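PDB 2EBF: dermonecrotic toxin from Pasteurella multocida, which acts as a potent mitogen and osteolytic toxin that induces bone resorption and is associated with severe atrophic rhinitis in pigs. Local coordinates for residues A308-T311 / R312-N316; T317-S320 / D321-L325; N387-T390 / T391-N395; N592-S595 / E596-E600; E707-R711 / N712-N716. One frame throughout, in Å; residues are numbered along the deposited sequence.

Contact 1: A308-T311 / R312-N316. With GLC (alpha-D-glucopyranose), chain B.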
loop_
_atom_site.group_PDB
_atom_site.type_symbol
_atom_site.label_atom_id
_atom_site.label_comp_id
_atom_site.label_asym_id
_atom_site.label_seq_id
_atom_site.Cartn_x
_atom_site.Cartn_y
_atom_site.Cartn_z
ATOM N N ALA A 308 -3.631 -10.893 21.300
ATOM C CA ALA A 308 -3.626 -11.162 22.730
ATOM C C ALA A 308 -2.968 -10.059 23.560
ATOM O O ALA A 308 -3.463 -9.719 24.641
ATOM C CB ALA A 308 -2.937 -12.508 23.004
ATOM N N PHE A 309 -1.868 -9.496 23.053
ATOM C CA PHE A 309 -0.966 -8.693 23.890
ATOM C C PHE A 309 -0.713 -7.245 23.468
ATOM O O PHE A 309 -0.269 -6.434 24.289
ATOM C CB PHE A 309 0.394 -9.381 24.016
ATOM C CG PHE A 309 0.332 -10.801 24.507
ATOM C CD1 PHE A 309 1.035 -11.802 23.837
ATOM C CD2 PHE A 309 -0.402 -11.138 25.641
ATOM C CE1 PHE A 309 1.009 -13.120 24.282
ATOM C CE2 PHE A 309 -0.443 -12.456 26.097
ATOM C CZ PHE A 309 0.266 -13.449 25.419
ATOM N N ALA A 310 -0.963 -6.916 22.201
ATOM C CA ALA A 310 -0.656 -5.577 21.714
ATOM C C ALA A 310 -1.443 -4.520 22.482
ATOM O O ALA A 310 -2.586 -4.759 22.884
ATOM C CB ALA A 310 -0.924 -5.468 20.204
ATOM N N THR A 311 -0.827 -3.363 22.713
ATOM C CA THR A 311 -1.598 -2.200 23.114
ATOM C C THR A 311 -2.490 -1.844 21.936
ATOM O O THR A 311 -2.115 -2.096 20.790
ATOM C CB THR A 311 -0.702 -0.994 23.438
ATOM O OG1 THR A 311 -1.515 0.095 23.892
ATOM C CG2 THR A 311 0.055 -0.547 22.231
ATOM N N ARG A 312 -3.657 -1.265 22.201
ATOM C CA ARG A 312 -4.552 -0.890 21.101
ATOM C C ARG A 312 -3.859 0.078 20.153
ATOM O O ARG A 312 -4.079 0.045 18.945
ATOM C CB ARG A 312 -5.870 -0.301 21.610
ATOM C CG ARG A 312 -6.781 0.231 20.485
ATOM C CD ARG A 312 -6.974 -0.783 19.347
ATOM N NE ARG A 312 -8.170 -1.566 19.565
ATOM C CZ ARG A 312 -9.245 -1.581 18.776
ATOM N NH1 ARG A 312 -9.295 -0.898 17.635
ATOM N NH2 ARG A 312 -10.273 -2.327 19.137
ATOM N N ASN A 313 -3.002 0.923 20.710
ATOM C CA ASN A 313 -2.266 1.897 19.926
ATOM C C ASN A 313 -1.290 1.275 18.936
ATOM O O ASN A 313 -1.220 1.694 17.777
ATOM C CB ASN A 313 -1.515 2.832 20.860
ATOM C CG ASN A 313 -1.919 4.264 20.673
ATOM O OD1 ASN A 313 -1.197 5.051 20.039
ATOM N ND2 ASN A 313 -3.099 4.620 21.193
ATOM N N PHE A 314 -0.522 0.289 19.406
ATOM C CA PHE A 314 0.425 -0.434 18.567
ATOM C C PHE A 314 -0.338 -1.257 17.533
ATOM O O PHE A 314 0.043 -1.311 16.366
ATOM C CB PHE A 314 1.320 -1.344 19.421
ATOM C CG PHE A 314 2.280 -2.181 18.625
ATOM C CD1 PHE A 314 3.369 -1.602 17.990
ATOM C CD2 PHE A 314 2.099 -3.554 18.519
ATOM C CE1 PHE A 314 4.269 -2.382 17.251
ATOM C CE2 PHE A 314 2.988 -4.340 17.779
ATOM C CZ PHE A 314 4.072 -3.750 17.150
ATOM N N PHE A 315 -1.415 -1.889 17.985
ATOM C CA PHE A 315 -2.303 -2.654 17.108
ATOM C C PHE A 315 -2.794 -1.791 15.934
ATOM O O PHE A 315 -2.599 -2.153 14.779
ATOM C CB PHE A 315 -3.475 -3.222 17.922
ATOM C CG PHE A 315 -4.376 -4.143 17.140
ATOM C CD1 PHE A 315 -4.129 -5.520 17.104
ATOM C CD2 PHE A 315 -5.479 -3.640 16.454
ATOM C CE1 PHE A 315 -4.982 -6.382 16.377
ATOM C CE2 PHE A 315 -6.333 -4.501 15.718
ATOM C CZ PHE A 315 -6.075 -5.864 15.698
ATOM N N ASN A 316 -3.398 -0.643 16.236
ATOM C CA ASN A 316 -3.892 0.277 15.195
ATOM C C ASN A 316 -2.812 0.745 14.225
ATOM O O ASN A 316 -3.028 0.800 13.017
ATOM C CB ASN A 316 -4.571 1.493 15.836
ATOM C CG ASN A 316 -5.900 1.152 16.459
ATOM O OD1 ASN A 316 -6.434 0.063 16.247
ATOM N ND2 ASN A 316 -6.456 2.092 17.226
HETATM C C1 GLC B . -10.055 -4.798 24.877
HETATM C C2 GLC B . -9.890 -3.909 26.115
HETATM C C3 GLC B . -11.013 -2.870 26.177
HETATM C C4 GLC B . -11.091 -2.069 24.872
HETATM C C5 GLC B . -11.153 -2.984 23.636
HETATM C C6 GLC B . -11.013 -2.200 22.325
HETATM O O1 GLC B . -11.237 -5.591 25.017
HETATM O O2 GLC B . -9.869 -4.693 27.320
HETATM O O3 GLC B . -10.778 -1.978 27.271
HETATM O O4 GLC B . -12.211 -1.180 24.918
HETATM O O5 GLC B . -10.134 -3.997 23.681
HETATM O O6 GLC B . -9.695 -1.642 22.171
HETATM O O HOH W 1 -3.293 1.788 23.508
#
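Ala310, where the chain leaves helix 305-309, sets its methyl beside the first turn of helix 312-333. Its CB lies 4.0 Å from Phe314 CD2, in the plane of that ring and at its edge, and it also touches Phe315 CB. A side chain this small suits the tight corner between the two helices, which strand 205-207 covers through Tyr205. Thr311 follows at the N-cap position. Its chi1 of -177° swings OG1 opposite the backbone N and tucks CG2 in between N and the carbonyl carbon, so the methyl meets Phe314 CB closely, at 3.2 Å, with the two side chains crossing at about a right angle. A water links the hydroxyl to the helix start: it lies 2.5 Å from Thr311 OG1 and accepts from Asn313 N at 2.9 Å. Thr311 O receives Phe315 N at 2.9 Å in a nearly straight bond. Arg312 extends toward the glycan, O6 of the glucose meeting the guanidinium obliquely, 3.0 Å from Arg312 NE, while NH2 forms a salt bridge with Glu100 and the guanidinium makes a cation-pi contact with Phe188. The first helical residue thus offers the sugar pocket a cation that Glu100 probably steadies.

Contact 2: T317-S320 / D321-L325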
loop_
_atom_site.group_PDB
_atom_site.type_symbol
_atom_site.label_atom_id
_atom_site.label_comp_id
_atom_site.label_asym_id
_atom_site.label_seq_id
_atom_site.Cartn_x
_atom_site.Cartn_y
_atom_site.Cartn_z
ATOM N N THR A 317 -1.644 1.077 14.762
ATOM C CA THR A 317 -0.518 1.520 13.946
ATOM C C THR A 317 -0.055 0.427 12.985
ATOM O O THR A 317 0.248 0.696 11.822
ATOM C CB THR A 317 0.641 1.947 14.838
ATOM O OG1 THR A 317 0.238 3.104 15.574
ATOM C CG2 THR A 317 1.900 2.257 14.008
ATOM N N LEU A 318 -0.002 -0.801 13.491
ATOM C CA LEU A 318 0.391 -1.954 12.708
ATOM C C LEU A 318 -0.601 -2.192 11.568
ATOM O O LEU A 318 -0.202 -2.443 10.438
ATOM C CB LEU A 318 0.443 -3.168 13.623
ATOM C CG LEU A 318 1.459 -4.290 13.405
ATOM C CD1 LEU A 318 2.888 -3.772 13.201
ATOM C CD2 LEU A 318 1.387 -5.221 14.607
ATOM N N VAL A 319 -1.893 -2.098 11.871
ATOM C CA VAL A 319 -2.941 -2.259 10.854
ATOM C C VAL A 319 -2.786 -1.277 9.691
ATOM O O VAL A 319 -2.810 -1.677 8.523
ATOM C CB VAL A 319 -4.361 -2.116 11.474
ATOM C CG1 VAL A 319 -5.416 -1.913 10.387
ATOM C CG2 VAL A 319 -4.693 -3.325 12.325
ATOM N N SER A 320 -2.643 0.006 10.012
ATOM C CA SER A 320 -2.578 1.033 8.986
ATOM C C SER A 320 -1.233 1.080 8.257
ATOM O O SER A 320 -1.192 1.339 7.058
ATOM C CB SER A 320 -2.953 2.402 9.558
ATOM O OG SER A 320 -2.048 2.793 10.551
ATOM N N ASP A 321 -0.138 0.809 8.968
ATOM C CA ASP A 321 1.168 0.677 8.312
ATOM C C ASP A 321 1.207 -0.482 7.322
ATOM O O ASP A 321 1.736 -0.339 6.227
ATOM C CB ASP A 321 2.295 0.517 9.339
ATOM C CG ASP A 321 2.613 1.816 10.062
ATOM O OD1 ASP A 321 2.007 2.852 9.720
ATOM O OD2 ASP A 321 3.472 1.809 10.972
ATOM N N ARG A 322 0.667 -1.630 7.719
ATOM C CA ARG A 322 0.680 -2.815 6.860
ATOM C C ARG A 322 -0.136 -2.577 5.591
ATOM O O ARG A 322 0.275 -2.961 4.502
ATOM C CB ARG A 322 0.146 -4.046 7.588
ATOM C CG ARG A 322 0.929 -4.415 8.834
ATOM C CD ARG A 322 1.708 -5.685 8.708
ATOM N NE ARG A 322 0.954 -6.842 9.164
ATOM C CZ ARG A 322 1.267 -7.637 10.188
ATOM N NH1 ARG A 322 2.343 -7.437 10.946
ATOM N NH2 ARG A 322 0.469 -8.654 10.459
ATOM N N LEU A 323 -1.291 -1.942 5.725
ATOM C CA LEU A 323 -2.097 -1.661 4.535
ATOM C C LEU A 323 -1.400 -0.692 3.591
ATOM O O LEU A 323 -1.405 -0.885 2.378
ATOM C CB LEU A 323 -3.486 -1.149 4.919
ATOM C CG LEU A 323 -4.365 -2.241 5.522
ATOM C CD1 LEU A 323 -5.456 -1.606 6.341
ATOM C CD2 LEU A 323 -4.932 -3.148 4.395
ATOM N N SER A 324 -0.796 0.353 4.150
ATOM C CA SER A 324 -0.046 1.306 3.348
ATOM C C SER A 324 1.161 0.661 2.679
ATOM O O SER A 324 1.475 0.994 1.551
ATOM C CB SER A 324 0.443 2.483 4.205
ATOM O OG SER A 324 -0.663 3.176 4.774
ATOM N N LEU A 325 1.860 -0.225 3.377
ATOM C CA LEU A 325 3.039 -0.867 2.784
ATOM C C LEU A 325 2.659 -1.841 1.679
ATOM O O LEU A 325 3.313 -1.882 0.637
ATOM C CB LEU A 325 3.904 -1.561 3.844
ATOM C CG LEU A 325 4.611 -0.614 4.826
ATOM C CD1 LEU A 325 5.304 -1.403 5.934
ATOM C CD2 LEU A 325 5.610 0.297 4.116
HETATM O O HOH W 2 -2.650 3.344 6.264
HETATM O O HOH W 3 0.117 4.254 10.829
#
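Thr317 and Asp321 lie side by side on the exposed flank of helix 312-333, the methyl CG2 of Thr317 resting 3.4 Å from Asp321 OD2. A chi1 of -66° puts the threonine OG1 opposite the carbonyl carbon, beside N, where it bonds to Asn313 O one turn earlier, and leaves CG2 opposite N. The backbone pairs regularly: Asp321 N gives its hydrogen to Thr317 O at 2.9 Å, Leu323 N to Val319 O, and Ser324 N to Ser320 O at 3.1 Å. Two waters complete the polar side. One donates to Ser320 O at 2.6 Å, giving that carbonyl a second donor, and also meets Ser324 OG. The other lies 2.6 Å from Ser320 OG and donates to Asp321 OD1, so it joins two neighbouring side chains that do not bond directly. Small hydroxyls suit this wetted face. On the buried side, Val319 CG1 packs 4.1 Å from Leu323 CD1, and both side chains meet Ala151 of helix 151-164. Arg322 runs beside Leu318, its NH1 4.1 Å from Leu318 CG, and is bent at two torsions of its chain. NH1 forms a salt bridge with Asp464 and NH2 one with Asp181. Two carboxylates thus flank a buried guanidinium, which would be expected to stay charged and to tie this helix to two other parts of the chain.

Contact 3: N387-T390 / T391-N395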
loop_
_atom_site.group_PDB
_atom_site.type_symbol
_atom_site.label_atom_id
_atom_site.label_comp_id
_atom_site.label_asym_id
_atom_site.label_seq_id
_atom_site.Cartn_x
_atom_site.Cartn_y
_atom_site.Cartn_z
ATOM N N ASN A 387 35.113 -18.580 -0.357
ATOM C CA ASN A 387 36.254 -19.246 -1.011
ATOM C C ASN A 387 36.804 -18.501 -2.226
ATOM O O ASN A 387 37.955 -18.693 -2.609
ATOM C CB ASN A 387 35.884 -20.675 -1.419
ATOM C CG ASN A 387 35.766 -21.609 -0.229
ATOM O OD1 ASN A 387 35.143 -22.667 -0.321
ATOM N ND2 ASN A 387 36.348 -21.216 0.898
ATOM N N ASN A 388 35.972 -17.652 -2.822
ATOM C CA ASN A 388 36.366 -16.868 -3.982
ATOM C C ASN A 388 36.364 -15.372 -3.703
ATOM O O ASN A 388 36.393 -14.563 -4.627
ATOM C CB ASN A 388 35.453 -17.197 -5.166
ATOM C CG ASN A 388 35.611 -18.627 -5.626
ATOM O OD1 ASN A 388 34.766 -19.462 -5.347
ATOM N ND2 ASN A 388 36.724 -18.923 -6.299
ATOM N N LEU A 389 36.353 -15.013 -2.422
ATOM C CA LEU A 389 36.175 -13.620 -2.012
ATOM C C LEU A 389 37.201 -12.654 -2.617
ATOM O O LEU A 389 36.844 -11.566 -3.086
ATOM C CB LEU A 389 36.158 -13.514 -0.488
ATOM C CG LEU A 389 35.973 -12.120 0.117
ATOM C CD1 LEU A 389 34.647 -11.497 -0.321
ATOM C CD2 LEU A 389 36.069 -12.187 1.631
ATOM N N THR A 390 38.464 -13.061 -2.622
ATOM C CA THR A 390 39.549 -12.241 -3.150
ATOM C C THR A 390 39.249 -11.786 -4.570
ATOM O O THR A 390 39.553 -10.652 -4.946
ATOM C CB THR A 390 40.877 -13.024 -3.132
ATOM O OG1 THR A 390 41.245 -13.274 -1.774
ATOM C CG2 THR A 390 42.018 -12.247 -3.827
ATOM N N THR A 391 38.648 -12.683 -5.349
ATOM C CA THR A 391 38.385 -12.440 -6.754
ATOM C C THR A 391 37.250 -11.432 -6.908
ATOM O O THR A 391 37.300 -10.568 -7.785
ATOM C CB THR A 391 38.088 -13.773 -7.489
ATOM O OG1 THR A 391 39.157 -14.698 -7.218
ATOM C CG2 THR A 391 37.974 -13.560 -8.998
ATOM N N PHE A 392 36.236 -11.535 -6.056
ATOM C CA PHE A 392 35.157 -10.550 -6.047
ATOM C C PHE A 392 35.703 -9.163 -5.698
ATOM O O PHE A 392 35.365 -8.180 -6.356
ATOM C CB PHE A 392 34.042 -10.941 -5.064
ATOM C CG PHE A 392 33.098 -11.995 -5.592
ATOM C CD1 PHE A 392 31.947 -11.629 -6.301
ATOM C CD2 PHE A 392 33.342 -13.350 -5.360
ATOM C CE1 PHE A 392 31.058 -12.601 -6.795
ATOM C CE2 PHE A 392 32.459 -14.331 -5.843
ATOM C CZ PHE A 392 31.318 -13.954 -6.557
ATOM N N ILE A 393 36.544 -9.105 -4.668
ATOM C CA ILE A 393 37.131 -7.851 -4.177
ATOM C C ILE A 393 38.003 -7.199 -5.253
ATOM O O ILE A 393 37.922 -5.988 -5.489
ATOM C CB ILE A 393 37.935 -8.093 -2.873
ATOM C CG1 ILE A 393 36.992 -8.539 -1.743
ATOM C CG2 ILE A 393 38.727 -6.853 -2.447
ATOM C CD1 ILE A 393 37.708 -8.901 -0.446
ATOM N N ASP A 394 38.825 -8.013 -5.908
ATOM C CA ASP A 394 39.690 -7.546 -6.988
ATOM C C ASP A 394 38.935 -6.954 -8.175
ATOM O O ASP A 394 39.483 -6.130 -8.914
ATOM C CB ASP A 394 40.584 -8.684 -7.469
ATOM C CG ASP A 394 41.689 -9.012 -6.488
ATOM O OD1 ASP A 394 41.860 -8.282 -5.485
ATOM O OD2 ASP A 394 42.409 -10.002 -6.741
ATOM N N ASN A 395 37.691 -7.384 -8.365
ATOM C CA ASN A 395 36.852 -6.851 -9.434
ATOM C C ASN A 395 35.890 -5.768 -8.948
ATOM O O ASN A 395 34.923 -5.429 -9.631
ATOM C CB ASN A 395 36.121 -7.989 -10.152
ATOM C CG ASN A 395 37.062 -8.823 -10.996
ATOM O OD1 ASN A 395 37.568 -9.863 -10.554
ATOM N ND2 ASN A 395 37.351 -8.344 -12.196
#
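Leu389 has its CG opposite the backbone N (chi1 -180°), whereas Ile393 one turn later has CG1 opposite its carbonyl carbon (chi1 -65°); this sends the isoleucine chain back along the helix, and CD1 comes to 3.7 Å from Leu389 CG. The two branched side chains cross obliquely. In the backbone, Ile393 N bonds to Leu389 O at 2.9 Å with an N-H...O angle of 166°. The bonds at the very start of the helix are longer or less straight: Asn388 is at the N-cap position, and its O receives weak bonds from Thr391 N and Phe392 N. That same oxygen lies at the edge of the Phe392 ring, 3.4 Å from CD2. On the exposed flank Thr390 CG2 runs alongside Asp394, 3.7 Å from OD2, polar residues fitting a solvent-facing side. This short helix, 389-394, follows helix 379-387 almost at once. Phe392 meets Phe385 of that helix with the ring planes at about 60°, Thr391 rests on Ile363 of helix 359-370, and Leu389 and Phe392 pack on Leu397, just ahead of strand 399-402.

Contact 4: N592-S595 / E596-E600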
loop_
_atom_site.group_PDB
_atom_site.type_symbol
_atom_site.label_atom_id
_atom_site.label_comp_id
_atom_site.label_asym_id
_atom_site.label_seq_id
_atom_site.Cartn_x
_atom_site.Cartn_y
_atom_site.Cartn_z
ATOM N N ASN A 592 3.647 24.059 -25.371
ATOM C CA ASN A 592 4.140 23.111 -24.376
ATOM C C ASN A 592 3.735 21.662 -24.656
ATOM O O ASN A 592 4.230 20.735 -24.009
ATOM C CB ASN A 592 3.728 23.534 -22.960
ATOM C CG ASN A 592 4.338 24.875 -22.545
ATOM O OD1 ASN A 592 3.815 25.555 -21.661
ATOM N ND2 ASN A 592 5.441 25.263 -23.191
ATOM N N SER A 593 2.852 21.471 -25.635
ATOM C CA SER A 593 2.382 20.140 -26.005
ATOM C C SER A 593 3.411 19.373 -26.820
ATOM O O SER A 593 3.296 18.159 -27.006
ATOM C CB SER A 593 1.077 20.237 -26.806
ATOM O OG SER A 593 1.323 20.612 -28.154
ATOM N N VAL A 594 4.408 20.090 -27.323
ATOM C CA VAL A 594 5.338 19.515 -28.275
ATOM C C VAL A 594 6.744 20.083 -28.039
ATOM O O VAL A 594 6.892 21.164 -27.463
ATOM C CB VAL A 594 4.794 19.722 -29.729
ATOM C CG1 VAL A 594 5.439 20.899 -30.435
ATOM C CG2 VAL A 594 4.909 18.442 -30.546
ATOM N N SER A 595 7.766 19.341 -28.458
ATOM C CA SER A 595 9.156 19.781 -28.315
ATOM C C SER A 595 9.432 21.005 -29.187
ATOM O O SER A 595 8.774 21.198 -30.218
ATOM C CB SER A 595 10.125 18.642 -28.655
ATOM O OG SER A 595 9.985 18.230 -30.006
ATOM N N GLU A 596 10.400 21.822 -28.765
ATOM C CA GLU A 596 10.764 23.071 -29.456
ATOM C C GLU A 596 10.996 22.914 -30.964
ATOM O O GLU A 596 10.679 23.824 -31.739
ATOM C CB GLU A 596 11.987 23.715 -28.778
ATOM C CG GLU A 596 12.528 25.005 -29.436
ATOM C CD GLU A 596 11.485 26.117 -29.558
ATOM O OE1 GLU A 596 11.419 26.761 -30.633
ATOM O OE2 GLU A 596 10.732 26.351 -28.582
ATOM N N ASP A 597 11.536 21.764 -31.370
ATOM C CA ASP A 597 11.832 21.482 -32.783
ATOM C C ASP A 597 10.608 21.109 -33.623
ATOM O O ASP A 597 10.688 21.066 -34.852
ATOM C CB ASP A 597 12.895 20.382 -32.915
ATOM C CG ASP A 597 12.475 19.077 -32.261
ATOM O OD1 ASP A 597 12.476 19.013 -31.011
ATOM O OD2 ASP A 597 12.156 18.109 -32.992
ATOM N N LEU A 598 9.488 20.823 -32.964
ATOM C CA LEU A 598 8.247 20.496 -33.671
ATOM C C LEU A 598 7.241 21.649 -33.601
ATOM O O LEU A 598 6.211 21.629 -34.279
ATOM C CB LEU A 598 7.638 19.203 -33.123
ATOM C CG LEU A 598 8.406 17.898 -33.389
ATOM C CD1 LEU A 598 8.037 16.820 -32.375
ATOM C CD2 LEU A 598 8.190 17.393 -34.814
ATOM N N ARG A 599 7.567 22.657 -32.795
ATOM C CA ARG A 599 6.686 23.786 -32.525
ATOM C C ARG A 599 6.208 24.495 -33.785
ATOM O O ARG A 599 5.010 24.703 -33.981
ATOM C CB ARG A 599 7.413 24.802 -31.656
ATOM C CG ARG A 599 6.532 25.495 -30.652
ATOM C CD ARG A 599 6.890 25.022 -29.261
ATOM N NE ARG A 599 7.615 26.054 -28.521
ATOM C CZ ARG A 599 8.082 25.913 -27.283
ATOM N NH1 ARG A 599 7.923 24.771 -26.622
ATOM N NH2 ARG A 599 8.718 26.925 -26.705
ATOM N N GLU A 600 7.164 24.882 -34.623
ATOM C CA GLU A 600 6.893 25.648 -35.833
ATOM C C GLU A 600 5.970 24.896 -36.790
ATOM O O GLU A 600 5.053 25.480 -37.374
ATOM C CB GLU A 600 8.211 26.049 -36.519
ATOM C CG GLU A 600 9.089 24.896 -37.079
ATOM C CD GLU A 600 9.322 23.736 -36.098
ATOM O OE1 GLU A 600 8.933 22.592 -36.457
ATOM O OE2 GLU A 600 9.885 23.970 -34.987
#
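Apolar packing joins Val594 to Leu598: CG2 of the valine lies 3.8 Å from Leu598 CB, the side chains crossing at about a right angle, while Val594 CG1 sits 3.6 Å from Arg599 N. Two hydrogen bonds form the turn. Leu598 N donates to Ser595 O at 2.9 Å, from well above the carbonyl plane. Ser595 OG, held by a chi1 of 62° between its own N and carbonyl carbon, donates to Asp597 OD1 at 2.8 Å and meets it from above the carboxylate plane; a short hydroxyl is well suited to so tight a span. The turn carries the chain from helix 583-591 into helix 596-610 of the C3 domain, and Val594 and Leu598 both rest on Phe673 of strand 660-673 in its antiparallel sheet. The charged contacts lie on another side. Glu596 OE2 is 2.8 Å from Arg599 NH2, but out of the guanidinium plane, so the salt bridge is one of charge alone. Val594 O lies at the edge of that guanidinium, 3.8 Å from NH1, which makes a weak hydrogen bond to Glu591 O.

Contact 5: E707-R711 / N712-N716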
loop_
_atom_site.group_PDB
_atom_site.type_symbol
_atom_site.label_atom_id
_atom_site.label_comp_id
_atom_site.label_asym_id
_atom_site.label_seq_id
_atom_site.Cartn_x
_atom_site.Cartn_y
_atom_site.Cartn_z
ATOM N N GLU A 707 -11.206 23.046 -21.002
ATOM C CA GLU A 707 -11.809 24.313 -21.419
ATOM C C GLU A 707 -13.326 24.222 -21.544
ATOM O O GLU A 707 -14.049 25.084 -21.046
ATOM C CB GLU A 707 -11.202 24.820 -22.728
ATOM C CG GLU A 707 -12.050 25.928 -23.364
ATOM C CD GLU A 707 -11.297 26.837 -24.314
ATOM O OE1 GLU A 707 -10.045 26.839 -24.334
ATOM O OE2 GLU A 707 -11.984 27.583 -25.032
ATOM N N ILE A 708 -13.800 23.171 -22.208
ATOM C CA ILE A 708 -15.233 22.966 -22.388
ATOM C C ILE A 708 -15.946 22.784 -21.039
ATOM O O ILE A 708 -17.013 23.347 -20.816
ATOM C CB ILE A 708 -15.509 21.745 -23.334
ATOM C CG1 ILE A 708 -14.910 21.991 -24.740
ATOM C CG2 ILE A 708 -16.993 21.488 -23.456
ATOM C CD1 ILE A 708 -15.449 23.243 -25.477
ATOM N N ALA A 709 -15.361 21.995 -20.144
ATOM C CA ALA A 709 -15.967 21.768 -18.834
ATOM C C ALA A 709 -16.056 23.076 -18.039
ATOM O O ALA A 709 -17.082 23.380 -17.437
ATOM C CB ALA A 709 -15.185 20.708 -18.053
ATOM N N GLN A 710 -14.984 23.853 -18.062
ATOM C CA GLN A 710 -14.935 25.109 -17.302
ATOM C C GLN A 710 -15.917 26.147 -17.840
ATOM O O GLN A 710 -16.665 26.774 -17.075
ATOM C CB GLN A 710 -13.511 25.663 -17.283
ATOM C CG GLN A 710 -12.565 24.868 -16.391
ATOM C CD GLN A 710 -11.181 25.476 -16.284
ATOM O OE1 GLN A 710 -10.761 26.275 -17.121
ATOM N NE2 GLN A 710 -10.447 25.072 -15.249
ATOM N N ARG A 711 -15.940 26.312 -19.160
ATOM C CA ARG A 711 -16.833 27.297 -19.781
ATOM C C ARG A 711 -18.291 26.994 -19.473
ATOM O O ARG A 711 -19.108 27.912 -19.269
ATOM C CB ARG A 711 -16.601 27.382 -21.293
ATOM C CG ARG A 711 -15.338 28.133 -21.648
ATOM C CD ARG A 711 -14.905 27.918 -23.080
ATOM N NE ARG A 711 -15.909 28.323 -24.064
ATOM C CZ ARG A 711 -15.811 28.044 -25.362
ATOM N NH1 ARG A 711 -14.757 27.383 -25.806
ATOM N NH2 ARG A 711 -16.750 28.428 -26.216
ATOM N N ASN A 712 -18.604 25.706 -19.416
ATOM C CA ASN A 712 -19.962 25.254 -19.197
ATOM C C ASN A 712 -20.323 25.001 -17.737
ATOM O O ASN A 712 -21.419 24.500 -17.447
ATOM C CB ASN A 712 -20.226 24.005 -20.039
ATOM C CG ASN A 712 -20.404 24.331 -21.500
ATOM O OD1 ASN A 712 -21.404 24.947 -21.898
ATOM N ND2 ASN A 712 -19.437 23.933 -22.313
ATOM N N ARG A 713 -19.400 25.334 -16.828
ATOM C CA ARG A 713 -19.579 25.095 -15.395
ATOM C C ARG A 713 -20.071 23.661 -15.168
ATOM O O ARG A 713 -21.037 23.419 -14.438
ATOM C CB ARG A 713 -20.518 26.141 -14.772
ATOM C CG ARG A 713 -19.977 27.590 -14.902
ATOM C CD ARG A 713 -20.951 28.615 -14.338
ATOM N NE ARG A 713 -21.095 28.469 -12.888
ATOM C CZ ARG A 713 -20.296 29.048 -11.991
ATOM N NH1 ARG A 713 -19.291 29.825 -12.387
ATOM N NH2 ARG A 713 -20.503 28.848 -10.694
ATOM N N ALA A 714 -19.391 22.728 -15.838
ATOM C CA ALA A 714 -19.756 21.315 -15.852
ATOM C C ALA A 714 -19.661 20.673 -14.478
ATOM O O ALA A 714 -18.666 20.861 -13.770
ATOM C CB ALA A 714 -18.856 20.564 -16.833
ATOM N N ILE A 715 -20.691 19.899 -14.127
ATOM C CA ILE A 715 -20.708 19.127 -12.894
ATOM C C ILE A 715 -20.337 17.678 -13.190
ATOM O O ILE A 715 -20.949 17.028 -14.051
ATOM C CB ILE A 715 -22.096 19.174 -12.183
ATOM C CG1 ILE A 715 -22.507 20.612 -11.822
ATOM C CG2 ILE A 715 -22.085 18.291 -10.925
ATOM C CD1 ILE A 715 -24.028 20.768 -11.630
ATOM N N ASN A 716 -19.326 17.196 -12.475
ATOM C CA ASN A 716 -18.833 15.825 -12.588
ATOM C C ASN A 716 -18.595 15.371 -14.035
ATOM O O ASN A 716 -19.096 14.323 -14.452
ATOM C CB ASN A 716 -19.743 14.854 -11.814
ATOM C CG ASN A 716 -19.879 15.219 -10.340
ATOM O OD1 ASN A 716 -19.075 15.996 -9.795
ATOM N ND2 ASN A 716 -20.900 14.655 -9.681
#
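Ile708 O accepts two hydrogen bonds from a single residue, Asn712, whose backbone N (3.2 Å) and side-chain ND2 (2.9 Å) reach it from opposite faces of the carbonyl plane. This double grip lies within a Schellman motif that ends helix 701-711. Ala714 N bonds to Ala709 O at 2.9 Å, almost straight (174°), and Arg713 N bonds to Gln710 O at 3.1 Å from above the carbonyl plane. Arg713 is the C' residue and takes a positive phi of 47°, which turns the chain out of the helix. Asparagine suits the position just past the helix because the short amide of Asn712, with chi1 of -75°, can bend back beside Ile708 to the carbonyl. Alanine suits position 714, whose methyl meets Ala709 CB at 3.9 Å; Ala714 also touches Trp652, and Ala709 touches Ile650, both of strand 643-656. After this turn the chain enters the antiparallel sheet of the C3 domain at strand 717-720. Just before Asn712, the last helical residue, Arg711, is buried, and its NE and NH2 bond to the backbone oxygens of Val688 and Phe687. Its NH1 forms a salt bridge with Glu707, one turn back, which also pairs with Arg586: Arg711 NH1 lies 2.9 Å from Glu707 OE2, on the oxygen's anti lone pair.

How the contacts relate
Contacts 1 and 2 are successive parts of one element in this C-terminal region of the toxin: helix 312-333 starts in contact 1 and continues through contact 2, with centres 13 Å apart. Contact 1 supplies Arg312 to a glycan pocket that also includes Leu104, Phe188 and Arg189, while in contact 2 the side chain of Val319 is still about 11 Å from a bound glucose. Contact 3 also lies in the C2 domain but is remote, its centre 48 Å from that of contact 1. Contacts 4 and 5 belong to the C3 domain, 28 Å apart between centres, and both pack on its antiparallel sheet. The phosphonate pocket around Cys626 also belongs to that domain. Contacts 3 and 5 are the most widely separated pair, at 66 Å between centres.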